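PDB 2YG9: DNA-3-methyladenine glycosidase II, putative from Deinococcus radiodurans, which belongs to the HhH-GPD superfamily of base excision DNA repair proteins and is a single chain folded from helices and loops, without strands. Local coordinates for residues A[37-42]-A[198-203]; A[116-121]-A[152-157]; A[131-136]-A[146-151]; A[139-144]-A[167-172]. All coordinates share one frame; numbering follows the deposited sequence.

Contact 1: A[37-42]-A[198-203]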
loop_
_atom_site.group_PDB
_atom_site.type_symbol
_atom_site.label_atom_id
_atom_site.label_comp_id
_atom_site.label_asym_id
_atom_site.label_seq_id
_atom_site.Cartn_x
_atom_site.Cartn_y
_atom_site.Cartn_z
ATOM N N SER A 37 -1.584 18.506 -11.823
ATOM C CA SER A 37 -2.351 19.188 -12.838
ATOM C C SER A 37 -1.503 19.895 -13.872
ATOM O O SER A 37 -2.035 20.303 -14.870
ATOM C CB SER A 37 -3.297 20.200 -12.200
ATOM O OG SER A 37 -4.335 19.497 -11.573
ATOM N N ARG A 38 -0.200 20.050 -13.626
ATOM C CA ARG A 38 0.673 20.551 -14.658
ATOM C C ARG A 38 0.789 19.599 -15.856
ATOM O O ARG A 38 1.211 19.993 -16.933
ATOM C CB ARG A 38 2.048 20.841 -14.084
ATOM C CG ARG A 38 1.988 21.995 -13.116
ATOM C CD ARG A 38 3.263 22.166 -12.475
ATOM N NE ARG A 38 4.201 22.662 -13.458
ATOM C CZ ARG A 38 5.298 23.366 -13.184
ATOM N NH1 ARG A 38 5.629 23.660 -11.926
ATOM N NH2 ARG A 38 6.072 23.749 -14.198
ATOM N N ASP A 39 0.464 18.330 -15.631
ATOM C CA ASP A 39 0.385 17.328 -16.661
ATOM C C ASP A 39 -1.070 17.404 -17.073
ATOM O O ASP A 39 -1.944 17.114 -16.286
ATOM C CB ASP A 39 0.774 15.961 -16.053
ATOM C CG ASP A 39 0.549 14.784 -16.976
ATOM O OD1 ASP A 39 -0.023 14.914 -18.076
ATOM O OD2 ASP A 39 0.981 13.674 -16.575
ATOM N N PRO A 40 -1.343 17.860 -18.307
ATOM C CA PRO A 40 -2.742 17.968 -18.777
ATOM C C PRO A 40 -3.578 16.687 -18.650
ATOM O O PRO A 40 -4.786 16.763 -18.477
ATOM C CB PRO A 40 -2.588 18.427 -20.231
ATOM C CG PRO A 40 -1.151 18.317 -20.547
ATOM C CD PRO A 40 -0.375 18.342 -19.295
ATOM N N VAL A 41 -2.952 15.505 -18.682
ATOM C CA VAL A 41 -3.693 14.270 -18.471
ATOM C C VAL A 41 -4.269 14.243 -17.060
ATOM O O VAL A 41 -5.482 14.039 -16.871
ATOM C CB VAL A 41 -2.833 13.007 -18.786
ATOM C CG1 VAL A 41 -3.567 11.693 -18.350
ATOM C CG2 VAL A 41 -2.507 12.987 -20.260
ATOM N N LEU A 42 -3.417 14.492 -16.070
ATOM C CA LEU A 42 -3.844 14.473 -14.681
ATOM C C LEU A 42 -4.701 15.694 -14.324
ATOM O O LEU A 42 -5.588 15.583 -13.479
ATOM C CB LEU A 42 -2.657 14.306 -13.719
ATOM C CG LEU A 42 -1.925 12.955 -13.712
ATOM C CD1 LEU A 42 -1.056 12.846 -12.434
ATOM C CD2 LEU A 42 -2.916 11.757 -13.808
ATOM N N ALA A 198 7.972 10.135 -13.324
ATOM C CA ALA A 198 8.964 11.007 -12.656
ATOM C C ALA A 198 8.468 12.447 -12.492
ATOM O O ALA A 198 8.786 13.118 -11.511
ATOM C CB ALA A 198 10.296 10.996 -13.468
ATOM N N ARG A 199 7.712 12.920 -13.473
ATOM C CA ARG A 199 7.152 14.261 -13.471
ATOM C C ARG A 199 6.194 14.474 -12.303
ATOM O O ARG A 199 6.052 15.603 -11.783
ATOM C CB ARG A 199 6.414 14.504 -14.779
ATOM C CG ARG A 199 5.876 15.903 -14.930
ATOM C CD ARG A 199 5.334 16.118 -16.293
ATOM N NE ARG A 199 4.814 17.462 -16.493
ATOM C CZ ARG A 199 4.301 17.879 -17.648
ATOM N NH1 ARG A 199 4.225 17.051 -18.675
ATOM N NH2 ARG A 199 3.851 19.128 -17.778
ATOM N N TRP A 200 5.520 13.389 -11.912
ATOM C CA TRP A 200 4.572 13.441 -10.811
ATOM C C TRP A 200 5.229 13.552 -9.474
ATOM O O TRP A 200 4.615 14.027 -8.553
ATOM C CB TRP A 200 3.666 12.212 -10.820
ATOM C CG TRP A 200 2.916 12.019 -12.105
ATOM C CD1 TRP A 200 2.634 12.956 -13.057
ATOM C CD2 TRP A 200 2.330 10.801 -12.557
ATOM N NE1 TRP A 200 1.916 12.386 -14.080
ATOM C CE2 TRP A 200 1.683 11.075 -13.785
ATOM C CE3 TRP A 200 2.258 9.517 -12.029
ATOM C CZ2 TRP A 200 1.007 10.095 -14.510
ATOM C CZ3 TRP A 200 1.567 8.544 -12.735
ATOM C CH2 TRP A 200 0.957 8.843 -13.971
ATOM N N ALA A 201 6.481 13.118 -9.361
ATOM C CA ALA A 201 7.257 13.303 -8.124
ATOM C C ALA A 201 7.235 14.772 -7.694
ATOM O O ALA A 201 7.317 15.619 -8.537
ATOM C CB ALA A 201 8.673 12.836 -8.350
ATOM N N PRO A 202 7.121 15.065 -6.386
ATOM C CA PRO A 202 7.068 14.176 -5.212
ATOM C C PRO A 202 5.676 13.701 -4.763
ATOM O O PRO A 202 5.485 13.410 -3.553
ATOM C CB PRO A 202 7.669 15.057 -4.124
ATOM C CG PRO A 202 7.074 16.366 -4.419
ATOM C CD PRO A 202 7.147 16.473 -5.952
ATOM N N TYR A 203 4.754 13.541 -5.727
ATOM C CA TYR A 203 3.355 13.191 -5.433
ATOM C C TYR A 203 2.915 11.982 -6.265
ATOM O O TYR A 203 1.821 11.922 -6.761
ATOM C CB TYR A 203 2.427 14.392 -5.690
ATOM C CG TYR A 203 2.863 15.666 -4.974
ATOM C CD1 TYR A 203 2.824 15.757 -3.588
ATOM C CD2 TYR A 203 3.339 16.774 -5.701
ATOM C CE1 TYR A 203 3.254 16.917 -2.927
ATOM C CE2 TYR A 203 3.753 17.924 -5.052
ATOM C CZ TYR A 203 3.701 17.990 -3.673
ATOM O OH TYR A 203 4.070 19.156 -3.032
HETATM O O HOH W 1 4.704 22.319 -16.874
#

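Contact 2: A[116-121]-A[152-157]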
loop_
_atom_site.group_PDB
_atom_site.type_symbol
_atom_site.label_atom_id
_atom_site.label_comp_id
_atom_site.label_asym_id
_atom_site.label_seq_id
_atom_site.Cartn_x
_atom_site.Cartn_y
_atom_site.Cartn_z
ATOM N N VAL A 116 -0.289 -17.699 6.801
ATOM C CA VAL A 116 0.271 -18.117 8.111
ATOM C C VAL A 116 1.767 -17.870 8.209
ATOM O O VAL A 116 2.269 -17.295 9.171
ATOM C CB VAL A 116 -0.059 -19.622 8.459
ATOM C CG1 VAL A 116 0.701 -20.096 9.720
ATOM C CG2 VAL A 116 -1.547 -19.790 8.633
ATOM N N ARG A 117 2.479 -18.285 7.182
ATOM C CA ARG A 117 3.924 -18.204 7.119
ATOM C C ARG A 117 4.401 -16.766 7.074
ATOM O O ARG A 117 5.366 -16.382 7.760
ATOM C CB ARG A 117 4.430 -18.943 5.877
ATOM C CG ARG A 117 5.907 -18.744 5.571
ATOM C CD ARG A 117 6.378 -19.632 4.390
ATOM N NE ARG A 117 6.316 -21.061 4.725
ATOM C CZ ARG A 117 7.154 -21.710 5.535
ATOM N NH1 ARG A 117 8.145 -21.056 6.149
ATOM N NH2 ARG A 117 6.999 -23.030 5.745
ATOM N N THR A 118 3.749 -15.991 6.237
ATOM C CA THR A 118 4.031 -14.545 6.124
ATOM C C THR A 118 3.811 -13.829 7.441
ATOM O O THR A 118 4.678 -13.123 7.930
ATOM C CB THR A 118 3.120 -13.914 5.038
ATOM O OG1 THR A 118 3.428 -14.501 3.771
ATOM C CG2 THR A 118 3.298 -12.410 4.985
ATOM N N VAL A 119 2.641 -14.027 8.037
ATOM C CA VAL A 119 2.339 -13.484 9.375
ATOM C C VAL A 119 3.311 -13.946 10.470
ATOM O O VAL A 119 3.786 -13.119 11.269
ATOM C CB VAL A 119 0.862 -13.753 9.816
ATOM C CG1 VAL A 119 0.641 -13.217 11.216
ATOM C CG2 VAL A 119 -0.147 -13.092 8.847
ATOM N N GLN A 120 3.640 -15.240 10.520
ATOM C CA GLN A 120 4.669 -15.686 11.431
ATOM C C GLN A 120 6.005 -15.036 11.178
ATOM O O GLN A 120 6.727 -14.695 12.109
ATOM C CB GLN A 120 4.797 -17.189 11.422
ATOM C CG GLN A 120 3.508 -17.864 11.961
ATOM C CD GLN A 120 3.526 -19.354 11.820
ATOM O OE1 GLN A 120 4.111 -19.898 10.878
ATOM N NE2 GLN A 120 2.963 -20.038 12.818
ATOM N N ALA A 121 6.333 -14.875 9.894
ATOM C CA ALA A 121 7.609 -14.326 9.495
ATOM C C ALA A 121 7.718 -12.874 9.918
ATOM O O ALA A 121 8.775 -12.440 10.412
ATOM C CB ALA A 121 7.807 -14.502 7.990
ATOM N N PRO A 152 8.684 -13.937 3.406
ATOM C CA PRO A 152 8.040 -14.804 2.412
ATOM C C PRO A 152 6.623 -14.303 2.136
ATOM O O PRO A 152 5.940 -13.909 3.076
ATOM C CB PRO A 152 7.980 -16.159 3.104
ATOM C CG PRO A 152 8.020 -15.852 4.581
ATOM C CD PRO A 152 8.897 -14.629 4.691
ATOM N N GLY A 153 6.209 -14.286 0.874
ATOM C CA GLY A 153 4.844 -13.857 0.502
ATOM C C GLY A 153 4.674 -12.357 0.319
ATOM O O GLY A 153 3.600 -11.891 -0.099
ATOM N N ILE A 154 5.702 -11.586 0.651
ATOM C CA ILE A 154 5.622 -10.144 0.517
ATOM C C ILE A 154 6.665 -9.770 -0.525
ATOM O O ILE A 154 7.851 -9.975 -0.289
ATOM C CB ILE A 154 5.879 -9.410 1.860
ATOM C CG1 ILE A 154 4.763 -9.777 2.884
ATOM C CG2 ILE A 154 6.019 -7.893 1.597
ATOM C CD1 ILE A 154 4.834 -9.093 4.233
ATOM N N GLY A 155 6.193 -9.314 -1.700
ATOM C CA GLY A 155 7.055 -8.829 -2.761
ATOM C C GLY A 155 7.114 -7.315 -2.725
ATOM O O GLY A 155 6.586 -6.660 -1.795
ATOM N N ARG A 156 7.749 -6.753 -3.746
ATOM C CA ARG A 156 7.845 -5.310 -3.888
ATOM C C ARG A 156 6.445 -4.641 -3.934
ATOM O O ARG A 156 6.235 -3.597 -3.342
ATOM C CB ARG A 156 8.603 -4.990 -5.157
ATOM C CG ARG A 156 8.693 -3.536 -5.488
ATOM C CD ARG A 156 9.939 -3.255 -6.276
ATOM N NE ARG A 156 10.233 -1.879 -6.042
ATOM C CZ ARG A 156 11.279 -1.389 -5.413
ATOM N NH1 ARG A 156 12.348 -2.106 -5.034
ATOM N NH2 ARG A 156 11.270 -0.100 -5.264
ATOM N N TRP A 157 5.513 -5.244 -4.667
ATOM C CA TRP A 157 4.175 -4.640 -4.837
ATOM C C TRP A 157 3.445 -4.479 -3.496
ATOM O O TRP A 157 2.926 -3.423 -3.160
ATOM C CB TRP A 157 3.353 -5.485 -5.818
ATOM C CG TRP A 157 1.984 -4.917 -6.021
ATOM C CD1 TRP A 157 1.641 -3.901 -6.872
ATOM C CD2 TRP A 157 0.798 -5.288 -5.336
ATOM N NE1 TRP A 157 0.316 -3.620 -6.754
ATOM C CE2 TRP A 157 -0.241 -4.462 -5.830
ATOM C CE3 TRP A 157 0.493 -6.263 -4.368
ATOM C CZ2 TRP A 157 -1.568 -4.574 -5.392
ATOM C CZ3 TRP A 157 -0.833 -6.369 -3.921
ATOM C CH2 TRP A 157 -1.844 -5.509 -4.420
#

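Contact 3: A[131-136]-A[146-151]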
loop_
_atom_site.group_PDB
_atom_site.type_symbol
_atom_site.label_atom_id
_atom_site.label_comp_id
_atom_site.label_asym_id
_atom_site.label_seq_id
_atom_site.Cartn_x
_atom_site.Cartn_y
_atom_site.Cartn_z
ATOM N N ILE A 131 12.932 -5.945 11.596
ATOM C CA ILE A 131 12.104 -4.848 11.117
ATOM C C ILE A 131 11.591 -4.127 12.352
ATOM O O ILE A 131 10.943 -4.734 13.189
ATOM C CB ILE A 131 10.891 -5.326 10.252
ATOM C CG1 ILE A 131 11.364 -6.137 9.029
ATOM C CG2 ILE A 131 10.070 -4.113 9.796
ATOM C CD1 ILE A 131 10.243 -6.965 8.281
ATOM N N ASP A 132 11.883 -2.828 12.432
ATOM C CA ASP A 132 11.547 -2.004 13.577
ATOM C C ASP A 132 10.287 -1.231 13.210
ATOM O O ASP A 132 10.343 -0.049 12.854
ATOM C CB ASP A 132 12.751 -1.087 13.914
ATOM C CG ASP A 132 12.570 -0.284 15.196
ATOM O OD1 ASP A 132 11.531 -0.381 15.860
ATOM O OD2 ASP A 132 13.486 0.485 15.520
ATOM N N PHE A 133 9.144 -1.920 13.327
ATOM C CA PHE A 133 7.854 -1.370 12.932
ATOM C C PHE A 133 7.523 -0.111 13.717
ATOM O O PHE A 133 6.801 0.748 13.211
ATOM C CB PHE A 133 6.728 -2.417 13.076
ATOM C CG PHE A 133 6.790 -3.543 12.068
ATOM C CD1 PHE A 133 6.146 -3.424 10.831
ATOM C CD2 PHE A 133 7.459 -4.730 12.362
ATOM C CE1 PHE A 133 6.179 -4.443 9.893
ATOM C CE2 PHE A 133 7.484 -5.775 11.419
ATOM C CZ PHE A 133 6.852 -5.627 10.175
ATOM N N ALA A 134 8.082 0.046 14.921
ATOM C CA ALA A 134 7.809 1.241 15.720
ATOM C C ALA A 134 8.568 2.491 15.233
ATOM O O ALA A 134 8.194 3.642 15.568
ATOM C CB ALA A 134 8.108 0.968 17.192
ATOM N N HIS A 135 9.626 2.279 14.450
ATOM C CA HIS A 135 10.495 3.379 13.997
ATOM C C HIS A 135 10.744 3.395 12.480
ATOM O O HIS A 135 11.888 3.484 12.036
ATOM C CB HIS A 135 11.818 3.341 14.782
ATOM C CG HIS A 135 11.604 3.411 16.255
ATOM N ND1 HIS A 135 11.326 2.292 17.017
ATOM C CD2 HIS A 135 11.506 4.472 17.093
ATOM C CE1 HIS A 135 11.113 2.660 18.271
ATOM N NE2 HIS A 135 11.225 3.978 18.343
ATOM N N LEU A 136 9.666 3.336 11.691
ATOM C CA LEU A 136 9.790 3.373 10.207
ATOM C C LEU A 136 9.859 4.790 9.658
ATOM O O LEU A 136 10.393 5.026 8.557
ATOM C CB LEU A 136 8.625 2.639 9.537
ATOM C CG LEU A 136 8.515 1.123 9.834
ATOM C CD1 LEU A 136 7.186 0.583 9.388
ATOM C CD2 LEU A 136 9.671 0.325 9.217
ATOM N N ALA A 146 12.974 -3.002 0.997
ATOM C CA ALA A 146 13.906 -4.115 0.936
ATOM C C ALA A 146 13.699 -5.058 2.131
ATOM O O ALA A 146 13.761 -6.283 1.983
ATOM C CB ALA A 146 15.350 -3.603 0.901
ATOM N N GLU A 147 13.435 -4.502 3.314
ATOM C CA GLU A 147 13.236 -5.360 4.477
ATOM C C GLU A 147 11.932 -6.132 4.431
ATOM O O GLU A 147 11.873 -7.280 4.877
ATOM C CB GLU A 147 13.329 -4.561 5.782
ATOM C CG GLU A 147 14.723 -4.057 6.106
ATOM C CD GLU A 147 15.827 -5.113 5.967
ATOM O OE1 GLU A 147 15.787 -6.163 6.689
ATOM O OE2 GLU A 147 16.742 -4.877 5.123
ATOM N N LEU A 148 10.861 -5.486 3.957
ATOM C CA LEU A 148 9.578 -6.181 3.783
ATOM C C LEU A 148 9.650 -7.300 2.740
ATOM O O LEU A 148 9.133 -8.413 2.956
ATOM C CB LEU A 148 8.480 -5.188 3.420
ATOM C CG LEU A 148 8.059 -4.248 4.548
ATOM C CD1 LEU A 148 7.150 -3.201 3.949
ATOM C CD2 LEU A 148 7.382 -5.000 5.679
ATOM N N VAL A 149 10.279 -7.002 1.603
ATOM C CA VAL A 149 10.507 -7.968 0.521
ATOM C C VAL A 149 11.174 -9.261 0.985
ATOM O O VAL A 149 10.886 -10.313 0.443
ATOM C CB VAL A 149 11.314 -7.323 -0.674
ATOM C CG1 VAL A 149 11.929 -8.390 -1.635
ATOM C CG2 VAL A 149 10.369 -6.385 -1.437
ATOM N N GLN A 150 12.030 -9.178 1.991
ATOM C CA GLN A 150 12.720 -10.392 2.504
ATOM C C GLN A 150 11.783 -11.362 3.188
ATOM O O GLN A 150 12.132 -12.522 3.382
ATOM C CB GLN A 150 13.864 -10.038 3.462
ATOM C CG GLN A 150 15.060 -9.537 2.742
ATOM C CD GLN A 150 15.523 -10.458 1.588
ATOM O OE1 GLN A 150 15.956 -11.609 1.829
ATOM N NE2 GLN A 150 15.406 -9.959 0.329
ATOM N N LEU A 151 10.584 -10.913 3.537
ATOM C CA LEU A 151 9.610 -11.794 4.175
ATOM C C LEU A 151 8.950 -12.645 3.100
ATOM O O LEU A 151 8.663 -12.124 1.997
ATOM C CB LEU A 151 8.552 -10.989 4.942
ATOM C CG LEU A 151 9.101 -10.104 6.077
ATOM C CD1 LEU A 151 7.990 -9.183 6.623
ATOM C CD2 LEU A 151 9.723 -10.974 7.162
#

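Contact 4: A[139-144]-A[167-172]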
loop_
_atom_site.group_PDB
_atom_site.type_symbol
_atom_site.label_atom_id
_atom_site.label_comp_id
_atom_site.label_asym_id
_atom_site.label_seq_id
_atom_site.Cartn_x
_atom_site.Cartn_y
_atom_site.Cartn_z
ATOM N N GLN A 139 12.933 5.914 8.001
ATOM C CA GLN A 139 13.572 5.072 6.977
ATOM C C GLN A 139 13.159 5.470 5.561
ATOM O O GLN A 139 11.974 5.626 5.300
ATOM C CB GLN A 139 13.210 3.613 7.208
ATOM C CG GLN A 139 13.641 3.072 8.568
ATOM C CD GLN A 139 14.959 2.339 8.488
ATOM O OE1 GLN A 139 16.028 2.903 8.786
ATOM N NE2 GLN A 139 14.904 1.080 8.041
ATOM N N PRO A 140 14.126 5.640 4.640
ATOM C CA PRO A 140 13.768 5.845 3.232
ATOM C C PRO A 140 12.928 4.711 2.684
ATOM O O PRO A 140 13.122 3.555 3.084
ATOM C CB PRO A 140 15.127 5.843 2.514
ATOM C CG PRO A 140 16.084 6.232 3.502
ATOM C CD PRO A 140 15.586 5.671 4.817
ATOM N N ASP A 141 12.036 5.044 1.753
ATOM C CA ASP A 141 11.112 4.089 1.103
ATOM C C ASP A 141 11.816 2.781 0.744
ATOM O O ASP A 141 11.370 1.679 1.079
ATOM C CB ASP A 141 10.540 4.650 -0.201
ATOM C CG ASP A 141 9.573 5.777 -0.008
ATOM O OD1 ASP A 141 9.430 6.312 1.098
ATOM O OD2 ASP A 141 8.943 6.162 -1.023
ATOM N N GLU A 142 12.922 2.904 0.033
ATOM C CA GLU A 142 13.618 1.718 -0.472
ATOM C C GLU A 142 14.169 0.774 0.591
ATOM O O GLU A 142 14.249 -0.443 0.388
ATOM C CB GLU A 142 14.714 2.160 -1.443
ATOM C CG GLU A 142 14.110 2.615 -2.794
ATOM C CD GLU A 142 13.430 1.477 -3.531
ATOM O OE1 GLU A 142 14.030 0.406 -3.692
ATOM O OE2 GLU A 142 12.292 1.651 -3.981
ATOM N N LEU A 143 14.581 1.344 1.712
ATOM C CA LEU A 143 15.068 0.541 2.828
ATOM C C LEU A 143 13.916 -0.210 3.510
ATOM O O LEU A 143 14.075 -1.371 3.884
ATOM C CB LEU A 143 15.804 1.388 3.863
ATOM C CG LEU A 143 17.107 2.126 3.500
ATOM C CD1 LEU A 143 17.716 2.704 4.780
ATOM C CD2 LEU A 143 18.200 1.304 2.756
ATOM N N VAL A 144 12.763 0.453 3.685
ATOM C CA VAL A 144 11.560 -0.230 4.185
ATOM C C VAL A 144 11.148 -1.352 3.218
ATOM O O VAL A 144 10.880 -2.492 3.610
ATOM C CB VAL A 144 10.405 0.767 4.431
ATOM C CG1 VAL A 144 9.098 0.041 4.949
ATOM C CG2 VAL A 144 10.874 1.893 5.401
ATOM N N LEU A 167 1.383 3.568 5.537
ATOM C CA LEU A 167 2.304 4.560 6.040
ATOM C C LEU A 167 2.002 5.939 5.438
ATOM O O LEU A 167 2.574 6.922 5.890
ATOM C CB LEU A 167 3.755 4.142 5.767
ATOM C CG LEU A 167 4.171 2.755 6.286
ATOM C CD1 LEU A 167 5.664 2.524 6.189
ATOM C CD2 LEU A 167 3.620 2.495 7.703
ATOM N N ALA A 168 1.085 5.998 4.461
ATOM C CA ALA A 168 0.738 7.272 3.754
ATOM C C ALA A 168 1.934 8.039 3.191
ATOM O O ALA A 168 1.965 9.282 3.130
ATOM C CB ALA A 168 -0.122 8.169 4.656
ATOM N N ARG A 169 2.914 7.301 2.700
ATOM C CA ARG A 169 4.019 7.948 2.035
ATOM C C ARG A 169 3.568 8.538 0.711
ATOM O O ARG A 169 2.778 7.916 0.014
ATOM C CB ARG A 169 5.141 6.988 1.846
ATOM C CG ARG A 169 5.574 6.417 3.136
ATOM C CD ARG A 169 6.991 6.387 3.226
ATOM N NE ARG A 169 7.469 5.983 4.562
ATOM C CZ ARG A 169 8.742 5.663 4.807
ATOM N NH1 ARG A 169 9.615 5.625 3.807
ATOM N NH2 ARG A 169 9.126 5.324 6.030
ATOM N N PRO A 170 4.023 9.769 0.398
ATOM C CA PRO A 170 3.497 10.533 -0.747
ATOM C C PRO A 170 4.081 10.285 -2.143
ATOM O O PRO A 170 3.538 10.808 -3.134
ATOM C CB PRO A 170 3.817 11.953 -0.342
ATOM C CG PRO A 170 5.152 11.819 0.304
ATOM C CD PRO A 170 5.028 10.567 1.137
ATOM N N ASP A 171 5.153 9.514 -2.280
ATOM C CA ASP A 171 5.865 9.509 -3.522
ATOM C C ASP A 171 6.165 8.093 -4.054
ATOM O O ASP A 171 7.303 7.765 -4.429
ATOM C CB ASP A 171 7.147 10.352 -3.408
ATOM C CG ASP A 171 7.717 10.684 -4.753
ATOM O OD1 ASP A 171 6.947 10.756 -5.745
ATOM O OD2 ASP A 171 8.933 10.845 -4.852
ATOM N N VAL A 172 5.118 7.274 -4.091
ATOM C CA VAL A 172 5.231 5.875 -4.463
ATOM C C VAL A 172 4.471 5.572 -5.755
ATOM O O VAL A 172 3.255 5.678 -5.783
ATOM C CB VAL A 172 4.642 4.956 -3.386
ATOM C CG1 VAL A 172 4.838 3.442 -3.818
ATOM C CG2 VAL A 172 5.273 5.229 -1.968
HETATM O O HOH W 2 7.095 8.477 -0.547
#

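Contact 1: A[37-42]-A[198-203]
Trp-200 and Asp-39 form the one direct hydrogen bond between residues 37-42 and 198-203. The indole NE1 of Trp-200 reaches Asp-39 OD2 at 3.0 Å with an almost straight N-H line (176°), and the oxygen lies in the ring plane and receives the proton on its anti lone pair. With CG anti to the backbone N (chi1 172°), the carboxylate of Asp-39 is carried toward the indole. The other oxygen, OD1, accepts from Val-41 N and caps the start of helix 40-49, while OD2 also bonds the hydroxyl of Tyr-188.

The apolar part is a CH-pi contact. Leu-42 CD1 sits 3.6 Å from the centroid of the five-membered ring of Trp-200; the methyl thus lies over a face, the carboxylate OD2 at the edge. Leu-36 of helix 30-36 and Ala-207 of helix 204-219 touch both side chains.

At the exposed side the extended Arg-199, in one of its two conformers, lays a guanidinium face over Asp-39 CA. A tentative water bridge of two weak bonds joins its NH2 to Arg-38 NH2.

With both carboxylate oxygens engaged, Asp-39 couples a helix start to a buried indole, and its negative charge is probably eased by the three donors and by the nearby Arg-199.

Contact 2: A[116-121]-A[152-157]
Pro-152 and Thr-118 carry most of this contact, in which residues 152-154 pass along one side of helix 113-127. The proline ring lies against the helix surface between two side chains. Pro-152 CD is pressed to Ala-121 CB at 3.5 Å, tighter than a usual carbon-carbon contact, while Pro-152 CG also meets Arg-117 CG at 3.7 Å. The Arg-117 chain, in one of its two conformers, crosses the ring at about a right angle and brings its aliphatic part, CG and CD, against the CB and CG of the proline.

Thr-118 works with both branches of its side chain. Thr-118 OG1, anti to the carbonyl carbon (chi1 -63°), lies 2.7 Å from Pro-152 O and is also within hydrogen-bonding reach of Ala-114 O, one turn back in the same helix. The methyl Thr-118 CG2, on the other branch, packs against Ile-154 CG1 at 3.7 Å and is equally close to CD1. Ile-154 continues from there into an apolar layer with Leu-65 and Val-69 of helix 61-71, and Thr-118 touches Val-69 as well.

Between Pro-152 and Ile-154, Gly-153 passes with a positive phi of 85° and its CA 3.6 Å from Thr-118 OG1, a close passage that suits a residue with no side chain.

Pro-152, Gly-153, Ile-154 and Gly-155 follow Leu-151 in the sequence Leu-Pro-Gly-Ile-Gly, the hairpin of the helix-hairpin-helix motif, which here joins helix 141-149 to helix 156-166.

Contact 3: A[131-136]-A[146-151]
A single methyl group, Ile-131 CD1, meets three residues of 146-151, and no hydrogen bond crosses between the two segments. Ile-131 and Leu-151 reach toward each other tip to tip, with CD1 to CD1 at 3.6 Å. Ile-131 CD1 also lies 3.8 Å from Glu-147 O and 4.3 Å from Leu-148 CD2. With chi2 at 166°, CD1 is anti to CA, which carries it out to the far end of the side chain. The Ile-131 and Glu-147 side chains slide past each other in opposite directions, CG1 nearest CB, and the acidic residue contributes the apolar base of its chain.

Helix 141-149 is the first helix of the helix-hairpin-helix motif, and Leu-151 opens its hairpin; the loop before this helix sets Ile-131 and Phe-133 against its C-terminal part. Ala-125 of helix 113-127 lies against both Ile-131 and Leu-151.

Phe-133 adds a looser touch, its CE1 4.4 Å from Leu-148 CD2. Ile-131 CG2 lies over one face of its ring, and Phe-62 packs against it edge-to-face. Within the loop, His-135 ND1 donates to Asp-132 OD1 at 2.9 Å, a nearly straight bond lying in the imidazole plane.

Contact 4: A[139-144]-A[167-172]
Arg-169 turns the edge of its guanidinium to the start of helix 141-149, where two nitrogens grip one atom, the backbone oxygen of Gln-139. Arg-169 NH1 and NH2 reach Gln-139 O at 2.8 and 3.0 Å; both approach in the carbonyl plane, and both bonds are bent at hydrogen, as expected when two donors share one acceptor. Arg-169 NH1 also makes a salt bridge to Asp-141 OD1 at 2.8 Å. This one is straighter (159°), lies in the guanidinium plane and meets the carboxylate on its anti side. Asp-141 and Arg-169 slide past each other in opposite directions, with the flat ends turned 41° apart. The arginine chain bends at chi2 (-136°), which places CD close to Asp-141 OD1.

Asp-141 OD2 is linked to the second segment through a water, which donates to OD2 at 3.0 Å and accepts from Asp-171 N. Val-172 CG2 lies 3.9 Å from Asp-141 OD2. The Asp-171 carboxylate itself turns to Arg-204.

Val-144 completes the join: its CG2 packs by Arg-169 NH2, and CG1 loosely meets Leu-167 CD1, the apolar pair. The charge of the buried arginine is met across this contact by a carboxylate and a peptide oxygen, with Leu-136 O close by, which probably stabilises it.

Residues 167-172 leave helix 156-166 for helix 178-187. Leu-163 of the former touches Asp-141 and Val-144, while Ser-205 of helix 204-219 bonds the backbone of Arg-169 and Val-172, which places the loop between helices 141-149 and 204-219.

Contacts 2, 3 and 4 gather round the helix-hairpin-helix region. Contacts 3 and 4 both use helix 141-149, and contact 2 uses the hairpin that follows it. Contact 1 stands apart, its centre about 32 Å from that of contact 2, yet it touches contact 4 where Asp-171 packs on the turn 201-203. Contacts 1 and 3 are the more buried, though contact 1 has an exposed arginine rim; contacts 2 and 4 are partly buried. The chemistry does not follow burial alone: contact 3 is apolar across its segments, contact 2 sets a proline and a hydroxyl against each other at a helix, and contacts 1 and 4 use an aspartate beside a helix start, paired with an indole or an arginine.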